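Local coordinates for piwi domain-containing protein (Vanderwaltozyma polyspora, PDB 5THE) that forms the C-terminal lobe of a budding yeast Argonaute, binds RNA, and probably takes part in RNA-guided cleavage of target RNA, at residues A[266-271]-A[489-494]; A[338-343]-A[469-474]; A[285-290]-A[314-319]. All coordinates share one frame; numbering follows the deposited sequence.

Contact 1: residues A[266-271]-A[489-494]. With nucleotides of chain B.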
loop_
_atom_site.group_PDB
_atom_site.type_symbol
_atom_site.label_atom_id
_atom_site.label_comp_id
_atom_site.label_asym_id
_atom_site.label_seq_id
_atom_site.Cartn_x
_atom_site.Cartn_y
_atom_site.Cartn_z
ATOM N N ILE A 266 8.200 15.797 2.530
ATOM C CA ILE A 266 6.918 16.015 1.883
ATOM C C ILE A 266 5.908 15.039 2.461
ATOM O O ILE A 266 6.229 13.882 2.753
ATOM C CB ILE A 266 7.063 15.850 0.362
ATOM C CG1 ILE A 266 8.015 16.908 -0.187
ATOM C CG2 ILE A 266 5.703 15.922 -0.351
ATOM C CD1 ILE A 266 8.479 16.614 -1.609
ATOM N N LEU A 267 4.687 15.517 2.674
ATOM C CA LEU A 267 3.591 14.640 3.055
ATOM C C LEU A 267 3.075 13.971 1.788
ATOM O O LEU A 267 2.540 14.642 0.897
ATOM C CB LEU A 267 2.493 15.433 3.754
ATOM C CG LEU A 267 1.187 14.660 3.957
ATOM C CD1 LEU A 267 1.435 13.481 4.876
ATOM C CD2 LEU A 267 0.096 15.552 4.510
ATOM N N VAL A 268 3.274 12.663 1.678
ATOM C CA VAL A 268 2.867 11.908 0.498
ATOM C C VAL A 268 1.569 11.202 0.839
ATOM O O VAL A 268 1.504 10.464 1.830
ATOM C CB VAL A 268 3.948 10.906 0.054
ATOM C CG1 VAL A 268 3.459 10.103 -1.141
ATOM C CG2 VAL A 268 5.265 11.633 -0.286
ATOM N N LEU A 269 0.538 11.430 0.023
ATOM C CA LEU A 269 -0.792 10.887 0.238
ATOM C C LEU A 269 -1.174 9.944 -0.892
ATOM O O LEU A 269 -0.801 10.158 -2.048
ATOM C CB LEU A 269 -1.848 11.988 0.300
ATOM C CG LEU A 269 -1.675 13.137 1.291
ATOM C CD1 LEU A 269 -2.663 14.206 0.890
ATOM C CD2 LEU A 269 -1.945 12.632 2.706
ATOM N N GLY A 270 -1.958 8.938 -0.554
ATOM C CA GLY A 270 -2.580 8.087 -1.554
ATOM C C GLY A 270 -4.057 7.933 -1.261
ATOM O O GLY A 270 -4.456 7.743 -0.115
ATOM N N SER A 271 -4.869 8.037 -2.308
ATOM C CA SER A 271 -6.296 7.823 -2.160
ATOM C C SER A 271 -6.812 6.885 -3.241
ATOM O O SER A 271 -6.234 6.765 -4.323
ATOM C CB SER A 271 -7.084 9.138 -2.190
ATOM O OG SER A 271 -6.963 9.774 -3.434
ATOM N N PRO A 489 3.096 3.550 -7.451
ATOM C CA PRO A 489 3.781 3.983 -6.221
ATOM C C PRO A 489 3.108 3.421 -4.978
ATOM O O PRO A 489 1.889 3.244 -4.934
ATOM C CB PRO A 489 3.684 5.511 -6.280
ATOM C CG PRO A 489 3.687 5.797 -7.795
ATOM C CD PRO A 489 2.792 4.684 -8.337
ATOM N N ALA A 490 3.924 3.133 -3.964
ATOM C CA ALA A 490 3.405 2.502 -2.753
ATOM C C ALA A 490 2.195 3.215 -2.148
ATOM O O ALA A 490 1.276 2.517 -1.694
ATOM C CB ALA A 490 4.536 2.384 -1.724
ATOM N N PRO A 491 2.117 4.553 -2.110
ATOM C CA PRO A 491 0.902 5.187 -1.563
ATOM C C PRO A 491 -0.366 4.744 -2.255
ATOM O O PRO A 491 -1.399 4.603 -1.595
ATOM C CB PRO A 491 1.153 6.686 -1.798
ATOM C CG PRO A 491 2.616 6.811 -1.912
ATOM C CD PRO A 491 3.120 5.558 -2.516
ATOM N N VAL A 492 -0.311 4.557 -3.581
ATOM C CA VAL A 492 -1.484 4.133 -4.337
ATOM C C VAL A 492 -1.858 2.710 -3.963
ATOM O O VAL A 492 -3.014 2.413 -3.652
ATOM C CB VAL A 492 -1.225 4.265 -5.848
ATOM C CG1 VAL A 492 -2.363 3.585 -6.663
ATOM C CG2 VAL A 492 -1.072 5.716 -6.235
ATOM N N TYR A 493 -0.875 1.815 -3.985
ATOM C CA TYR A 493 -1.104 0.436 -3.572
ATOM C C TYR A 493 -1.679 0.384 -2.157
ATOM O O TYR A 493 -2.664 -0.316 -1.899
ATOM C CB TYR A 493 0.219 -0.333 -3.667
ATOM C CG TYR A 493 0.149 -1.746 -4.232
ATOM C CD1 TYR A 493 -0.694 -2.705 -3.679
ATOM C CD2 TYR A 493 0.990 -2.137 -5.287
ATOM C CE1 TYR A 493 -0.737 -4.013 -4.191
ATOM C CE2 TYR A 493 0.955 -3.421 -5.808
ATOM C CZ TYR A 493 0.094 -4.361 -5.257
ATOM O OH TYR A 493 0.068 -5.638 -5.778
ATOM N N TYR A 494 -1.080 1.132 -1.228
ATOM C CA TYR A 494 -1.598 1.181 0.141
ATOM C C TYR A 494 -3.045 1.654 0.188
ATOM O O TYR A 494 -3.860 1.107 0.943
ATOM C CB TYR A 494 -0.747 2.107 0.997
ATOM C CG TYR A 494 0.648 1.612 1.260
ATOM C CD1 TYR A 494 0.917 0.249 1.369
ATOM C CD2 TYR A 494 1.694 2.508 1.427
ATOM C CE1 TYR A 494 2.206 -0.207 1.632
ATOM C CE2 TYR A 494 2.988 2.064 1.687
ATOM C CZ TYR A 494 3.234 0.704 1.779
ATOM O OH TYR A 494 4.505 0.261 2.032
ATOM P P A B 5 2.576 -5.970 -8.469
ATOM O OP1 A B 5 2.891 -4.573 -8.879
ATOM O OP2 A B 5 1.324 -6.293 -7.752
ATOM O "O5'" A B 5 2.708 -6.861 -9.772
ATOM C "C5'" A B 5 3.867 -6.759 -10.582
ATOM C "C4'" A B 5 4.004 -7.955 -11.487
ATOM O "O4'" A B 5 4.163 -9.152 -10.688
ATOM C "C3'" A B 5 2.797 -8.243 -12.366
ATOM O "O3'" A B 5 2.831 -7.475 -13.547
ATOM C "C2'" A B 5 2.908 -9.743 -12.615
ATOM O "O2'" A B 5 3.868 -10.012 -13.623
ATOM C "C1'" A B 5 3.491 -10.232 -11.291
ATOM N N9 A B 5 2.449 -10.695 -10.371
ATOM C C8 A B 5 1.682 -9.967 -9.493
ATOM N N7 A B 5 0.842 -10.716 -8.818
ATOM C C5 A B 5 1.080 -11.999 -9.295
ATOM C C6 A B 5 0.513 -13.235 -8.973
ATOM N N6 A B 5 -0.453 -13.356 -8.062
ATOM N N1 A B 5 0.984 -14.326 -9.635
ATOM C C2 A B 5 1.960 -14.170 -10.552
ATOM N N3 A B 5 2.577 -13.049 -10.936
ATOM C C4 A B 5 2.070 -12.003 -10.257
ATOM P P A B 4 1.458 -8.401 -3.194
ATOM O OP1 A B 4 0.944 -7.222 -2.449
ATOM O OP2 A B 4 0.609 -9.559 -3.495
ATOM O "O5'" A B 4 2.096 -7.881 -4.555
ATOM C "C5'" A B 4 3.229 -7.032 -4.523
ATOM C "C4'" A B 4 4.299 -7.486 -5.476
ATOM O "O4'" A B 4 4.792 -8.789 -5.093
ATOM C "C3'" A B 4 3.877 -7.656 -6.921
ATOM O "O3'" A B 4 3.837 -6.411 -7.587
ATOM C "C2'" A B 4 4.938 -8.613 -7.453
ATOM O "O2'" A B 4 6.162 -7.923 -7.683
ATOM C "C1'" A B 4 5.135 -9.528 -6.238
ATOM N N9 A B 4 4.243 -10.693 -6.277
ATOM C C8 A B 4 2.901 -10.712 -5.993
ATOM N N7 A B 4 2.352 -11.896 -6.106
ATOM C C5 A B 4 3.411 -12.702 -6.483
ATOM C C6 A B 4 3.461 -14.064 -6.746
ATOM N N6 A B 4 2.367 -14.829 -6.665
ATOM N N1 A B 4 4.663 -14.585 -7.087
ATOM C C2 A B 4 5.734 -13.763 -7.149
ATOM N N3 A B 4 5.812 -12.450 -6.913
ATOM C C4 A B 4 4.591 -11.983 -6.592
#
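Gly270 and Pro491 bring the backbones together, their CA atoms 4.5 Å apart, where the axis of strand 267-271 passes 6.4 Å from that of helix 490-494 at 38°. A CB on Gly270 would clash with Pro491 O, so the missing side chain is what permits this approach; as it is, Gly270 CA stands 3.7 Å from Pro491 O. Beside it the contact is apolar. With CG1 anti to the backbone N (chi1 178°), Val268 turns that methyl onto the proline ring, and Val268 CG1 meets Pro491 CG at 3.5 Å, a close carbon-carbon approach. Pro491 CB lies over the backbone, 4.0 Å from Leu269 O. Two residues further along the helix, Tyr493 makes no contact with the strand and reaches the RNA instead: its OH donates to OP2 of A5 of chain B, and this oxygen sits at the ring edge, near its plane. Tyr493 OH to OP2 of A5 of chain B, modelled at 2.4 Å, is very short and the exact length is doubtful. A phenylalanine here would remove the hydroxyl and would probably leave that phosphate oxygen without this donor. In the RNase H-like Piwi fold, helix 490-515 thus covers one sheet face, Val492 also touching Phe342 of strand 339-344, while Leu269 points away from the helix and touches Met320 and Arg323 of helix 320-329.

Contact 2: residues A[338-343]-A[469-474]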
loop_
_atom_site.group_PDB
_atom_site.type_symbol
_atom_site.label_atom_id
_atom_site.label_comp_id
_atom_site.label_asym_id
_atom_site.label_seq_id
_atom_site.Cartn_x
_atom_site.Cartn_y
_atom_site.Cartn_z
ATOM N N LYS A 338 4.969 20.771 2.063
ATOM C CA LYS A 338 4.562 20.356 0.725
ATOM C C LYS A 338 3.714 19.103 0.855
ATOM O O LYS A 338 3.984 18.247 1.702
ATOM C CB LYS A 338 5.758 20.047 -0.200
ATOM C CG LYS A 338 6.653 21.232 -0.555
ATOM C CD LYS A 338 7.729 20.784 -1.544
ATOM C CE LYS A 338 8.685 21.920 -1.891
ATOM N NZ LYS A 338 7.949 23.053 -2.498
ATOM N N ILE A 339 2.704 18.988 -0.006
ATOM C CA ILE A 339 1.818 17.828 -0.029
ATOM C C ILE A 339 1.824 17.240 -1.435
ATOM O O ILE A 339 1.692 17.969 -2.426
ATOM C CB ILE A 339 0.387 18.203 0.409
ATOM C CG1 ILE A 339 0.403 18.776 1.830
ATOM C CG2 ILE A 339 -0.538 17.027 0.341
ATOM C CD1 ILE A 339 -0.978 19.222 2.310
ATOM N N MET A 340 1.978 15.923 -1.517
ATOM C CA MET A 340 1.930 15.168 -2.766
ATOM C C MET A 340 0.754 14.207 -2.683
ATOM O O MET A 340 0.737 13.328 -1.816
ATOM C CB MET A 340 3.240 14.410 -2.979
ATOM C CG MET A 340 3.326 13.616 -4.257
ATOM S SD MET A 340 4.190 14.539 -5.535
ATOM C CE MET A 340 5.677 15.013 -4.643
ATOM N N TYR A 341 -0.220 14.367 -3.585
ATOM C CA TYR A 341 -1.507 13.679 -3.503
ATOM C C TYR A 341 -1.671 12.724 -4.688
ATOM O O TYR A 341 -1.926 13.153 -5.820
ATOM C CB TYR A 341 -2.631 14.709 -3.452
ATOM C CG TYR A 341 -4.019 14.127 -3.481
ATOM C CD1 TYR A 341 -4.403 13.158 -2.566
ATOM C CD2 TYR A 341 -4.956 14.562 -4.416
ATOM C CE1 TYR A 341 -5.691 12.618 -2.589
ATOM C CE2 TYR A 341 -6.239 14.038 -4.449
ATOM C CZ TYR A 341 -6.604 13.074 -3.527
ATOM O OH TYR A 341 -7.881 12.555 -3.543
ATOM N N PHE A 342 -1.523 11.426 -4.430
ATOM C CA PHE A 342 -1.677 10.417 -5.477
ATOM C C PHE A 342 -3.113 9.930 -5.477
ATOM O O PHE A 342 -3.599 9.437 -4.459
ATOM C CB PHE A 342 -0.739 9.231 -5.274
ATOM C CG PHE A 342 0.667 9.511 -5.670
ATOM C CD1 PHE A 342 1.096 9.281 -6.972
ATOM C CD2 PHE A 342 1.563 10.004 -4.747
ATOM C CE1 PHE A 342 2.402 9.537 -7.340
ATOM C CE2 PHE A 342 2.881 10.261 -5.115
ATOM C CZ PHE A 342 3.289 10.030 -6.417
ATOM N N ARG A 343 -3.785 10.058 -6.613
ATOM C CA ARG A 343 -5.196 9.711 -6.703
ATOM C C ARG A 343 -5.365 8.506 -7.622
ATOM O O ARG A 343 -5.020 8.571 -8.806
ATOM C CB ARG A 343 -6.016 10.891 -7.214
ATOM C CG ARG A 343 -7.457 10.535 -7.477
ATOM C CD ARG A 343 -8.171 10.058 -6.233
ATOM N NE ARG A 343 -9.562 10.470 -6.318
ATOM C CZ ARG A 343 -10.520 9.709 -6.825
ATOM N NH1 ARG A 343 -10.225 8.488 -7.246
ATOM N NH2 ARG A 343 -11.765 10.159 -6.897
ATOM N N GLN A 469 8.816 11.978 -12.436
ATOM C CA GLN A 469 9.012 10.598 -12.867
ATOM C C GLN A 469 9.948 9.866 -11.929
ATOM O O GLN A 469 9.785 8.661 -11.704
ATOM C CB GLN A 469 9.529 10.551 -14.310
ATOM C CG GLN A 469 8.446 10.975 -15.302
ATOM C CD GLN A 469 8.972 11.343 -16.686
ATOM O OE1 GLN A 469 10.119 11.117 -17.007
ATOM N NE2 GLN A 469 8.127 11.926 -17.493
ATOM N N GLU A 470 10.920 10.578 -11.354
ATOM C CA GLU A 470 11.822 9.916 -10.430
ATOM C C GLU A 470 11.097 9.554 -9.139
ATOM O O GLU A 470 11.263 8.450 -8.616
ATOM C CB GLU A 470 13.036 10.810 -10.152
ATOM C CG GLU A 470 14.147 10.104 -9.380
ATOM C CD GLU A 470 15.370 10.958 -9.176
ATOM O OE1 GLU A 470 15.403 12.120 -9.639
ATOM O OE2 GLU A 470 16.310 10.447 -8.544
ATOM N N ILE A 471 10.287 10.483 -8.626
ATOM C CA ILE A 471 9.473 10.233 -7.437
ATOM C C ILE A 471 8.544 9.045 -7.650
ATOM O O ILE A 471 8.464 8.134 -6.815
ATOM C CB ILE A 471 8.670 11.496 -7.091
ATOM C CG1 ILE A 471 9.554 12.506 -6.390
ATOM C CG2 ILE A 471 7.424 11.163 -6.283
ATOM C CD1 ILE A 471 8.734 13.616 -5.905
ATOM N N CYS A 472 7.776 9.077 -8.739
ATOM C CA CYS A 472 6.847 7.990 -9.023
ATOM C C CYS A 472 7.579 6.666 -9.078
ATOM O O CYS A 472 7.188 5.696 -8.414
ATOM C CB CYS A 472 6.129 8.258 -10.338
ATOM S SG CYS A 472 4.907 9.566 -10.160
ATOM N N ASN A 473 8.672 6.620 -9.842
ATOM C CA ASN A 473 9.433 5.387 -9.948
ATOM C C ASN A 473 10.010 4.987 -8.596
ATOM O O ASN A 473 9.881 3.832 -8.184
ATOM C CB ASN A 473 10.542 5.526 -10.990
ATOM C CG ASN A 473 11.256 4.212 -11.235
ATOM O OD1 ASN A 473 10.617 3.200 -11.536
ATOM N ND2 ASN A 473 12.568 4.204 -11.059
ATOM N N ASN A 474 10.644 5.934 -7.884
ATOM C CA ASN A 474 11.229 5.626 -6.579
ATOM C C ASN A 474 10.185 5.082 -5.613
ATOM O O ASN A 474 10.454 4.144 -4.849
ATOM C CB ASN A 474 11.877 6.875 -5.965
ATOM C CG ASN A 474 13.245 7.167 -6.539
ATOM O OD1 ASN A 474 13.685 6.522 -7.485
ATOM N ND2 ASN A 474 13.917 8.148 -5.969
#
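Across 9.5 Å between the CA atoms of Phe342 and Cys472, strand 339-343 faces helix 469-474, the axes 12.2 Å apart at 63°, a gap that the side chains of both segments bridge. This is helix-on-sheet packing in the RNase H-like Piwi domain, and it is carried by three pairs drawn from four side chains. Met340 extends with CG anti to its own amide nitrogen (chi1 -179°), then bends at the next two torsions, and meets Ile471 tip to tip, Met340 CE lying 3.6 Å from Ile471 CD1. The other branch of the isoleucine serves Phe342: Ile471 CG2 comes up at the ring edge, 4.3 Å from Phe342 CZ. One isoleucine therefore touches both residues that the strand turns to this side. Tyr341 and Arg343, between and beyond them, instead reach Glu358 of helix 351-373. Cys472 is further enclosed by Ile386 of strand 383-389 and by Phe437 and Ile439 of strand 435-440. Its sulfur makes an edge-on sulfur-aromatic contact with Phe342, 5.0 Å from the ring centroid. The evidence for the edge is direct: the line from the centroid to Cys472 SG is 89° off the ring normal, and the nearest ring atom is Phe342 CE1, at 3.8 Å.

Contact 3: residues A[285-290]-A[314-319]; sequences ASLVGS and TNVGSL
Leu287 and Leu319 lie alongside each other, pointing opposite ways, so that the tip of the one lies by the root of the other: Leu287 CD2 is 3.7 Å from Leu319 CB, and Leu319 CD1 is 3.8 Å from Leu287 CB. The torsions account for it. Leu287 holds CG anti to its amide nitrogen (chi1 179°), which sends CD2 across to the backbone of the turn, 3.7 Å from Leu319 O; Leu319 instead sets CG anti to its carbonyl carbon (chi1 -53°), which carries CD1 back to the strand. This overlap lets the CA atoms of the two leucines come within 6.6 Å. Val316 adds a looser contact, its CG2 4.4 Å from Leu287 CD2. Segment 316-319 is a 3-10 turn, with Leu319 N hydrogen-bonded to Val316 O at 2.9 Å, consistent with Val316 and Leu319 both meeting Leu287. At the start of the turn Asn315 O takes two donors from one residue, Ser318 N and Ser318 OG, the hydroxyl at 2.7 Å. Within the RNase H-like Piwi domain, the contact joins strand 282-289 to the turn leading into helix 320-329, on the side of the sheet where Leu287 also touches Leu269 and Ser271 of strand 264-274. Ser286 and Val288 point the other way and pack on helix 490-515, where Ser286 OG is hydrogen-bonded to Ala495 O.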
loop_
_atom_site.group_PDB
_atom_site.type_symbol
_atom_site.label_atom_id
_atom_site.label_comp_id
_atom_site.label_asym_id
_atom_site.label_seq_id
_atom_site.Cartn_x
_atom_site.Cartn_y
_atom_site.Cartn_z
ATOM N N ALA A 285 -14.097 5.374 0.020
ATOM C CA ALA A 285 -12.865 6.089 -0.278
ATOM C C ALA A 285 -11.885 5.908 0.871
ATOM O O ALA A 285 -12.291 5.747 2.025
ATOM C CB ALA A 285 -13.112 7.596 -0.505
ATOM N N SER A 286 -10.597 5.926 0.544
ATOM C CA SER A 286 -9.544 5.831 1.538
ATOM C C SER A 286 -8.491 6.892 1.249
ATOM O O SER A 286 -8.361 7.379 0.127
ATOM C CB SER A 286 -8.907 4.437 1.557
ATOM O OG SER A 286 -8.194 4.222 0.356
ATOM N N LEU A 287 -7.765 7.278 2.290
ATOM C CA LEU A 287 -6.682 8.243 2.174
ATOM C C LEU A 287 -5.596 7.811 3.143
ATOM O O LEU A 287 -5.834 7.780 4.352
ATOM C CB LEU A 287 -7.154 9.669 2.498
ATOM C CG LEU A 287 -6.044 10.719 2.414
ATOM C CD1 LEU A 287 -5.598 10.900 0.961
ATOM C CD2 LEU A 287 -6.439 12.077 3.062
ATOM N N VAL A 288 -4.418 7.455 2.617
ATOM C CA VAL A 288 -3.274 7.099 3.443
ATOM C C VAL A 288 -2.260 8.218 3.328
ATOM O O VAL A 288 -2.253 8.988 2.363
ATOM C CB VAL A 288 -2.634 5.748 3.049
ATOM C CG1 VAL A 288 -3.651 4.601 3.159
ATOM C CG2 VAL A 288 -2.061 5.826 1.637
ATOM N N GLY A 289 -1.388 8.307 4.329
ATOM C CA GLY A 289 -0.370 9.337 4.311
ATOM C C GLY A 289 0.907 8.949 5.024
ATOM O O GLY A 289 0.882 8.222 6.019
ATOM N N SER A 290 2.036 9.427 4.502
ATOM C CA SER A 290 3.318 9.241 5.155
ATOM C C SER A 290 3.423 10.162 6.363
ATOM O O SER A 290 2.617 11.080 6.544
ATOM C CB SER A 290 4.449 9.529 4.179
ATOM O OG SER A 290 4.413 10.896 3.797
ATOM N N THR A 314 -15.781 13.652 -2.371
ATOM C CA THR A 314 -16.236 15.017 -2.116
ATOM C C THR A 314 -15.586 15.616 -0.880
ATOM O O THR A 314 -15.217 16.796 -0.872
ATOM C CB THR A 314 -17.754 15.044 -1.952
ATOM O OG1 THR A 314 -18.360 14.432 -3.090
ATOM C CG2 THR A 314 -18.243 16.481 -1.834
ATOM N N ASN A 315 -15.467 14.838 0.183
ATOM C CA ASN A 315 -14.958 15.347 1.443
ATOM C C ASN A 315 -13.621 14.698 1.786
ATOM O O ASN A 315 -13.351 14.372 2.944
ATOM C CB ASN A 315 -15.986 15.145 2.555
ATOM C CG ASN A 315 -15.836 16.159 3.687
ATOM O OD1 ASN A 315 -15.094 17.145 3.570
ATOM N ND2 ASN A 315 -16.545 15.919 4.792
ATOM N N VAL A 316 -12.760 14.520 0.774
ATOM C CA VAL A 316 -11.441 13.933 1.011
ATOM C C VAL A 316 -10.687 14.756 2.051
ATOM O O VAL A 316 -9.984 14.209 2.910
ATOM C CB VAL A 316 -10.660 13.797 -0.316
ATOM C CG1 VAL A 316 -10.288 15.175 -0.927
ATOM C CG2 VAL A 316 -9.403 12.949 -0.119
ATOM N N GLY A 317 -10.882 16.077 2.031
ATOM C CA GLY A 317 -10.180 16.938 2.955
ATOM C C GLY A 317 -10.480 16.627 4.405
ATOM O O GLY A 317 -9.639 16.859 5.276
ATOM N N SER A 318 -11.671 16.096 4.691
ATOM C CA SER A 318 -11.980 15.743 6.071
ATOM C C SER A 318 -11.008 14.695 6.606
ATOM O O SER A 318 -10.644 14.730 7.790
ATOM C CB SER A 318 -13.424 15.256 6.175
ATOM O OG SER A 318 -13.562 13.963 5.622
ATOM N N LEU A 319 -10.550 13.779 5.745
ATOM C CA LEU A 319 -9.556 12.764 6.095
ATOM C C LEU A 319 -8.153 13.333 6.276
ATOM O O LEU A 319 -7.245 12.587 6.666
ATOM C CB LEU A 319 -9.533 11.673 5.022
ATOM C CG LEU A 319 -10.883 11.035 4.697
ATOM C CD1 LEU A 319 -10.731 9.917 3.687
ATOM C CD2 LEU A 319 -11.519 10.518 5.967
#

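How the contacts relate
From the N terminus, strand 264-274 opens contact 1, which closes 218 residues later at the start of helix 490-515. Contacts 3 and 2 are both nested within that loop and follow in series: contact 3 closes over 24 residues, before strand 339-344 opens contact 2, completed by helix 465-475; none cross. Of the three strands, 264-274 lies in the middle, with strand 282-289 antiparallel on one flank and strand 339-344 parallel on the other. Probable backbone bonds Gly270 O to Val288 N and Leu269 N to Met340 O couple contact 1 to its neighbours. Contacts 1 and 2 bring helices to one sheet face; contact 3 fastens the turn before helix 320-329 to the other.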